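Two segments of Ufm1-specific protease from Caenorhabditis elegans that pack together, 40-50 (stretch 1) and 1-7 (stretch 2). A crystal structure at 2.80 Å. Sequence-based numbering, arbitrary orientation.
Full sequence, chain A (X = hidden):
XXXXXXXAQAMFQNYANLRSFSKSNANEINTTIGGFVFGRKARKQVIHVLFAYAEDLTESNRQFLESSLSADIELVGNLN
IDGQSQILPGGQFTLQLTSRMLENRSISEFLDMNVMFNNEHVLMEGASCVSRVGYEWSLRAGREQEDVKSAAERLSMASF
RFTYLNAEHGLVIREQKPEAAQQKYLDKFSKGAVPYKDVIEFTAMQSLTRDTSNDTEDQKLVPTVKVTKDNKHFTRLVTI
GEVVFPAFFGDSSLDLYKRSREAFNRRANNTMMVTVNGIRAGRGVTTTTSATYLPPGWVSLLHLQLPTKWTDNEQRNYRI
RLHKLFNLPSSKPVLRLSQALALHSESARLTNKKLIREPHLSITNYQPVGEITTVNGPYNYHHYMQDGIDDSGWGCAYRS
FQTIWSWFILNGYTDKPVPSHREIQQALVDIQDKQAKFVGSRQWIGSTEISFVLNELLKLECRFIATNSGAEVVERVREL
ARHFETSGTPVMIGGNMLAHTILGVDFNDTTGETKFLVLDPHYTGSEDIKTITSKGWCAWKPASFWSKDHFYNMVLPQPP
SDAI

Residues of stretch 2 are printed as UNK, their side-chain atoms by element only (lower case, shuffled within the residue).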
# COMPACT_ATOMS: atom_id res chain seq x y z
N ARG A 40 17.99 -4.11 -6.70
CA ARG A 40 19.05 -4.04 -5.73
C ARG A 40 20.35 -4.54 -6.37
O ARG A 40 20.61 -5.75 -6.43
CB ARG A 40 18.67 -4.85 -4.49
CG ARG A 40 17.41 -4.36 -3.80
CD ARG A 40 16.95 -5.29 -2.66
NE ARG A 40 15.77 -4.75 -1.99
CZ ARG A 40 14.73 -5.46 -1.58
NH1 ARG A 40 14.71 -6.77 -1.77
NH2 ARG A 40 13.71 -4.87 -0.96
N LYS A 41 21.16 -3.60 -6.86
CA LYS A 41 22.33 -3.87 -7.69
C LYS A 41 23.35 -4.78 -7.06
O LYS A 41 23.95 -5.59 -7.74
CB LYS A 41 23.01 -2.57 -8.08
CG LYS A 41 24.02 -2.68 -9.21
CD LYS A 41 24.09 -1.35 -9.93
CE LYS A 41 25.45 -1.05 -10.53
NZ LYS A 41 25.63 0.44 -10.58
N ALA A 42 23.57 -4.66 -5.76
CA ALA A 42 24.62 -5.46 -5.13
C ALA A 42 24.23 -6.93 -5.14
O ALA A 42 25.02 -7.78 -5.55
CB ALA A 42 24.88 -5.00 -3.71
N ARG A 43 23.00 -7.22 -4.72
CA ARG A 43 22.57 -8.61 -4.65
C ARG A 43 21.90 -9.11 -5.92
O ARG A 43 21.31 -10.19 -5.92
CB ARG A 43 21.71 -8.89 -3.40
CG ARG A 43 20.37 -8.26 -3.39
CD ARG A 43 19.77 -8.41 -2.01
NE ARG A 43 19.00 -9.64 -1.83
CZ ARG A 43 17.92 -9.71 -1.04
NH1 ARG A 43 17.52 -8.63 -0.37
NH2 ARG A 43 17.25 -10.85 -0.90
N LYS A 44 22.04 -8.34 -6.99
CA LYS A 44 21.59 -8.73 -8.31
C LYS A 44 20.17 -9.26 -8.30
O LYS A 44 19.91 -10.36 -8.80
CB LYS A 44 22.55 -9.73 -8.92
CG LYS A 44 23.86 -9.09 -9.31
CD LYS A 44 24.82 -10.10 -9.88
CE LYS A 44 25.81 -9.45 -10.84
NZ LYS A 44 26.88 -8.69 -10.14
N GLN A 45 19.28 -8.45 -7.72
CA GLN A 45 17.88 -8.82 -7.52
C GLN A 45 16.94 -7.76 -8.10
O GLN A 45 16.94 -6.64 -7.63
CB GLN A 45 17.60 -9.02 -6.03
CG GLN A 45 16.22 -9.51 -5.74
CD GLN A 45 15.89 -9.43 -4.29
OE1 GLN A 45 16.25 -8.47 -3.62
NE2 GLN A 45 15.20 -10.43 -3.78
N VAL A 46 16.17 -8.09 -9.12
CA VAL A 46 15.31 -7.10 -9.75
C VAL A 46 14.07 -6.89 -8.90
O VAL A 46 13.45 -7.85 -8.49
CB VAL A 46 14.88 -7.57 -11.16
CG1 VAL A 46 13.83 -6.66 -11.73
CG2 VAL A 46 16.08 -7.62 -12.09
N ILE A 47 13.68 -5.65 -8.62
CA ILE A 47 12.50 -5.46 -7.78
C ILE A 47 11.31 -4.91 -8.56
O ILE A 47 10.18 -5.27 -8.29
CB ILE A 47 12.79 -4.54 -6.57
CG1 ILE A 47 13.91 -5.12 -5.73
CG2 ILE A 47 11.58 -4.38 -5.70
CD1 ILE A 47 13.59 -6.45 -5.18
N HIS A 48 11.56 -4.03 -9.53
CA HIS A 48 10.49 -3.38 -10.30
C HIS A 48 10.80 -3.41 -11.79
O HIS A 48 11.82 -2.88 -12.21
CB HIS A 48 10.33 -1.91 -9.92
CG HIS A 48 9.97 -1.67 -8.49
ND1 HIS A 48 8.75 -2.03 -7.96
CD2 HIS A 48 10.65 -1.07 -7.49
CE1 HIS A 48 8.71 -1.69 -6.68
NE2 HIS A 48 9.85 -1.10 -6.37
N VAL A 49 9.92 -4.00 -12.58
CA VAL A 49 10.04 -3.86 -14.02
C VAL A 49 8.97 -2.90 -14.51
O VAL A 49 7.77 -3.17 -14.40
CB VAL A 49 9.95 -5.21 -14.72
CG1 VAL A 49 10.04 -5.01 -16.21
CG2 VAL A 49 11.07 -6.11 -14.24
N LEU A 50 9.38 -1.75 -15.01
CA LEU A 50 8.40 -0.75 -15.43
C LEU A 50 8.33 -0.58 -16.94
O LEU A 50 9.31 -0.19 -17.58
CB LEU A 50 8.64 0.57 -14.72
CG LEU A 50 8.38 0.48 -13.22
CD1 LEU A 50 8.73 1.80 -12.51
CD2 LEU A 50 6.93 0.04 -12.93
N UNK A 1 28.85 -14.19 -16.63
CA UNK A 1 28.43 -15.25 -15.71
C UNK A 1 28.15 -14.76 -14.28
O UNK A 1 29.04 -14.68 -13.44
n UNK A 1 28.54 -18.57 -16.23
o UNK A 1 28.63 -17.96 -14.05
c UNK A 1 28.84 -17.72 -15.25
c UNK A 1 29.46 -16.39 -15.68
N UNK A 2 26.88 -14.44 -14.02
CA UNK A 2 26.47 -13.86 -12.76
C UNK A 2 24.96 -14.11 -12.63
O UNK A 2 24.23 -14.05 -13.61
o UNK A 2 27.52 -9.71 -13.34
c UNK A 2 26.78 -12.36 -12.75
c UNK A 2 26.34 -11.68 -14.05
o UNK A 2 25.97 -9.46 -14.87
c UNK A 2 26.63 -10.18 -14.08
N UNK A 3 24.50 -14.41 -11.42
CA UNK A 3 23.08 -14.72 -11.25
C UNK A 3 22.26 -13.51 -10.85
O UNK A 3 22.50 -12.91 -9.81
c UNK A 3 22.88 -15.79 -10.18
c UNK A 3 23.17 -17.59 -11.86
c UNK A 3 23.50 -17.15 -10.42
c UNK A 3 22.98 -18.10 -9.35
N UNK A 4 21.28 -13.20 -11.67
CA UNK A 4 20.28 -12.22 -11.31
C UNK A 4 19.01 -12.94 -10.98
O UNK A 4 18.76 -14.02 -11.49
c UNK A 4 21.59 -6.29 -11.34
c UNK A 4 22.58 -7.00 -11.95
c UNK A 4 22.29 -8.32 -12.30
c UNK A 4 21.11 -10.25 -12.54
c UNK A 4 21.04 -8.92 -12.03
c UNK A 4 20.05 -11.27 -12.47
c UNK A 4 20.04 -8.17 -11.40
c UNK A 4 22.35 -10.41 -13.05
n UNK A 4 23.07 -9.26 -12.92
c UNK A 4 20.33 -6.86 -11.06
N UNK A 5 18.23 -12.34 -10.10
CA UNK A 5 16.97 -12.91 -9.69
C UNK A 5 15.87 -11.93 -10.01
O UNK A 5 16.05 -10.72 -9.92
c UNK A 5 18.68 -16.51 -7.36
c UNK A 5 19.39 -13.85 -7.74
c UNK A 5 18.06 -14.23 -7.86
c UNK A 5 20.02 -16.12 -7.25
c UNK A 5 20.38 -14.79 -7.44
c UNK A 5 17.71 -15.57 -7.67
c UNK A 5 17.01 -13.22 -8.21
N UNK A 6 14.72 -12.46 -10.41
CA UNK A 6 13.60 -11.63 -10.78
C UNK A 6 12.28 -12.33 -10.43
O UNK A 6 12.21 -13.57 -10.36
c UNK A 6 12.66 -10.26 -12.66
c UNK A 6 13.54 -12.58 -13.09
c UNK A 6 12.76 -9.85 -14.13
c UNK A 6 13.67 -11.32 -12.27
N UNK A 7 11.25 -11.54 -10.17
CA UNK A 7 9.92 -12.10 -10.03
C UNK A 7 9.20 -11.90 -11.36
O UNK A 7 8.57 -10.85 -11.58
o UNK A 7 7.18 -12.61 -9.51
c UNK A 7 7.84 -12.08 -8.58
o UNK A 7 7.43 -12.04 -7.39
c UNK A 7 9.18 -11.43 -8.89
O HOH W 1 10.90 -8.79 -9.25

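Position 1 carries four side-chain atoms, two carbons of which the second bears one oxygen and one nitrogen. The group is a carboxamide carried directly on CB, and it stays out of reach of stretch 1. The residue is Asn-1, and it is poorly ordered.

At position 2 three carbons run in line and the third holds two oxygens, a carboxylate on a two-carbon stem. CA-to-CB points toward stretch 1, and one carboxylate oxygen forms a salt bridge with Lys-44. The residue is Glu-2, whose OE2 lies 3.4 Å from Lys-44 NZ and 3.0 Å from Lys-44 CE.

Position 3 has four carbons forked at the second. Their end leads away from stretch 1, so the contact is made by the backbone: O of this residue sits 3.3 Å from CB of Lys-44. The branching identifies Leu-3.

Position 4 has one carbon followed by fused five- and six-membered rings containing eight carbons and one nitrogen. The six-membered ring lies under the backbone of Lys-44, whose CA is 3.6 Å from its centroid and 15° off the ring normal, a CH-pi contact over the face. An indole is the one standard side chain with this build, so the residue is Trp-4. Its NE1 makes a weak hydrogen bond of 3.5 Å to Glu-2 OE1, while its CE3 lies 4.1 Å from Val-46 CG2.

Position 5 shows one carbon and then a ring of six carbons. The carbonyl O of Lys-44 lies at the ring edge, near its plane. With no hydroxyl, this is Phe-5. Its backbone N donates to Lys-44 O at 2.9 Å, and its O accepts from Val-46 N at 2.8 Å.

Four carbons at position 6 fork at the first, one arm being two carbons long. They meet Val-46 and Val-49, and the beta branch gives Ile-6: CG1 is 3.8 Å from Val-46 CB, and CD1 is 4.1 Å from Val-49 CG2.

Position 7 has two carbons, the second with two oxygens, and its end leads away from stretch 1. This short carboxylate is Asp-7, which caps the helix that follows. A water O accepts from Asp-7 N (2.9 Å) and donates to Val-46 O (2.8 Å).

The contact thus rests on a single bridge, Gln-45 with Phe-5, between strands running 31° apart in the same general direction. Around it, Lys-44 combines ring packing with charge pairing, and the valines add apolar cover.

Stretch 2 (1-7) NELWFID
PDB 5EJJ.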